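Alpha-galactosidase (Lactobacillus brevis, PDB 3MI6) probably hydrolyses terminal, non-reducing alpha-D-galactose residues from alpha-D-galactosides, as a glycoside hydrolase of family 36. Local coordinates at residues Gln510-Leu515 against Leu536-Tyr541. Numbering follows the deposited sequence.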
loop_
_atom_site.group_PDB
_atom_site.type_symbol
_atom_site.label_atom_id
_atom_site.label_comp_id
_atom_site.label_asym_id
_atom_site.label_seq_id
_atom_site.Cartn_x
_atom_site.Cartn_y
_atom_site.Cartn_z
ATOM N N GLN D 510 -6.493 44.270 16.179
ATOM C CA GLN D 510 -6.624 45.677 16.544
ATOM C C GLN D 510 -5.412 46.469 16.053
ATOM O O GLN D 510 -5.551 47.506 15.410
ATOM C CB GLN D 510 -6.774 45.831 18.068
ATOM C CG GLN D 510 -8.216 45.851 18.585
ATOM C CD GLN D 510 -9.064 46.878 17.853
ATOM O OE1 GLN D 510 -8.954 48.099 18.101
ATOM N NE2 GLN D 510 -9.907 46.394 16.928
ATOM N N LEU D 511 -4.219 45.971 16.351
ATOM C CA LEU D 511 -3.010 46.715 16.026
ATOM C C LEU D 511 -2.786 46.799 14.520
ATOM O O LEU D 511 -2.376 47.839 14.002
ATOM C CB LEU D 511 -1.792 46.087 16.691
ATOM C CG LEU D 511 -0.739 47.053 17.228
ATOM C CD1 LEU D 511 0.575 46.328 17.352
ATOM C CD2 LEU D 511 -0.581 48.277 16.353
ATOM N N TYR D 512 -3.040 45.702 13.821
ATOM C CA TYR D 512 -2.836 45.674 12.385
ATOM C C TYR D 512 -3.914 46.508 11.763
ATOM O O TYR D 512 -3.714 47.128 10.723
ATOM C CB TYR D 512 -2.971 44.251 11.846
ATOM C CG TYR D 512 -1.677 43.525 11.586
ATOM C CD1 TYR D 512 -1.275 42.478 12.396
ATOM C CD2 TYR D 512 -0.870 43.874 10.512
ATOM C CE1 TYR D 512 -0.093 41.805 12.156
ATOM C CE2 TYR D 512 0.306 43.214 10.257
ATOM C CZ TYR D 512 0.695 42.176 11.077
ATOM O OH TYR D 512 1.880 41.509 10.819
ATOM N N ALA D 513 -5.082 46.500 12.385
ATOM C CA ALA D 513 -6.213 47.199 11.810
ATOM C C ALA D 513 -5.964 48.700 11.848
ATOM O O ALA D 513 -6.241 49.405 10.884
ATOM C CB ALA D 513 -7.499 46.833 12.531
ATOM N N ARG D 514 -5.417 49.191 12.952
ATOM C CA ARG D 514 -5.226 50.623 13.107
ATOM C C ARG D 514 -4.020 51.132 12.337
ATOM O O ARG D 514 -4.056 52.223 11.778
ATOM C CB ARG D 514 -5.152 50.997 14.585
ATOM C CG ARG D 514 -6.515 50.936 15.262
ATOM C CD ARG D 514 -6.399 50.872 16.766
ATOM N NE ARG D 514 -5.939 52.124 17.361
ATOM C CZ ARG D 514 -5.571 52.231 18.631
ATOM N NH1 ARG D 514 -5.606 51.161 19.413
ATOM N NH2 ARG D 514 -5.165 53.399 19.118
ATOM N N LEU D 515 -2.957 50.340 12.290
ATOM C CA LEU D 515 -1.788 50.717 11.514
ATOM C C LEU D 515 -2.068 50.739 10.006
ATOM O O LEU D 515 -1.615 51.641 9.306
ATOM C CB LEU D 515 -0.628 49.773 11.803
ATOM C CG LEU D 515 0.043 49.781 13.165
ATOM C CD1 LEU D 515 1.016 48.622 13.221
ATOM C CD2 LEU D 515 0.750 51.101 13.412
ATOM N N LEU D 536 -4.538 32.746 6.667
ATOM C CA LEU D 536 -5.419 33.699 6.005
ATOM C C LEU D 536 -5.683 34.910 6.903
ATOM O O LEU D 536 -5.906 36.019 6.422
ATOM C CB LEU D 536 -6.724 33.024 5.547
ATOM C CG LEU D 536 -6.603 31.833 4.563
ATOM C CD1 LEU D 536 -7.907 31.092 4.443
ATOM C CD2 LEU D 536 -6.112 32.223 3.185
ATOM N N GLY D 537 -5.619 34.699 8.211
ATOM C CA GLY D 537 -5.909 35.764 9.142
ATOM C C GLY D 537 -4.971 36.931 8.938
ATOM O O GLY D 537 -5.372 38.085 9.047
HETATM N N MSE D 538 -3.715 36.631 8.647
HETATM C CA MSE D 538 -2.713 37.672 8.508
HETATM C C MSE D 538 -2.651 38.255 7.100
HETATM O O MSE D 538 -2.260 39.407 6.938
HETATM C CB MSE D 538 -1.350 37.129 8.901
HETATM C CG MSE D 538 -1.334 36.511 10.268
HETATM SE SE MSE D 538 -1.141 37.868 11.675
HETATM C CE MSE D 538 0.601 38.587 11.167
HETATM N N MSE D 539 -3.035 37.460 6.096
HETATM C CA MSE D 539 -3.014 37.902 4.710
HETATM C C MSE D 539 -4.033 39.016 4.440
HETATM O O MSE D 539 -3.876 39.801 3.498
HETATM C CB MSE D 539 -3.283 36.736 3.747
HETATM C CG MSE D 539 -2.331 35.540 3.871
HETATM SE SE MSE D 539 -0.414 35.958 3.735
HETATM C CE MSE D 539 0.246 34.310 4.526
ATOM N N TYR D 540 -5.087 39.068 5.248
ATOM C CA TYR D 540 -6.063 40.131 5.132
ATOM C C TYR D 540 -5.378 41.483 5.294
ATOM O O TYR D 540 -5.663 42.421 4.560
ATOM C CB TYR D 540 -7.134 39.949 6.190
ATOM C CG TYR D 540 -8.174 41.039 6.232
ATOM C CD1 TYR D 540 -7.989 42.157 7.031
ATOM C CD2 TYR D 540 -9.356 40.936 5.505
ATOM C CE1 TYR D 540 -8.931 43.143 7.089
ATOM C CE2 TYR D 540 -10.311 41.920 5.562
ATOM C CZ TYR D 540 -10.094 43.028 6.357
ATOM O OH TYR D 540 -11.034 44.039 6.438
ATOM N N TYR D 541 -4.450 41.558 6.241
ATOM C CA TYR D 541 -3.767 42.795 6.591
ATOM C C TYR D 541 -2.423 42.881 5.898
ATOM O O TYR D 541 -2.077 43.917 5.339
ATOM C CB TYR D 541 -3.530 42.849 8.101
ATOM C CG TYR D 541 -4.791 42.932 8.913
ATOM C CD1 TYR D 541 -5.462 44.139 9.044
ATOM C CD2 TYR D 541 -5.313 41.814 9.560
ATOM C CE1 TYR D 541 -6.622 44.241 9.782
ATOM C CE2 TYR D 541 -6.482 41.908 10.312
ATOM C CZ TYR D 541 -7.125 43.134 10.411
ATOM O OH TYR D 541 -8.273 43.284 11.137
#
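Y512 O is hydrogen-bonded to T516 OG1 within helix 500-518, and Y541 CD1 only comes near this oxygen. Between the two segments the contact is apolar. Y512 CB sits over one face of the Y541 ring, 3.9 Å from its centroid, in a CH-pi contact; the two ring planes are 28° apart but slid so far that they barely overlap. The edge of Y540 meets the opposite face through CD1. The Y541 ring is thus held between its sequence neighbour and helix 500-518. Its first torsion, with CG anti to the carbonyl carbon (chi1 -66°), lays the ring face against Y512 CB. Y541 CE1 reaches A513 CA at 3.6 Å. M538, a selenomethionine, bends at chi2 and chi3 and crosses Y512 at about a right angle. Its end methyl CE touches Y512 CE1 at 3.4 Å, and SE lies obliquely to the ring, a Met-aromatic contact. With an alanine here instead of Y541, Y512 CB and A513 would probably lose their aromatic partner and a gap would open beside the helix. The contact joins helix 500-518 to the segment 536-541 between barrel strands 523-526 and 544-546. Apolar contact and ring stacking, not charge, probably help set Y512 against W478, a predicted substrate-binding residue.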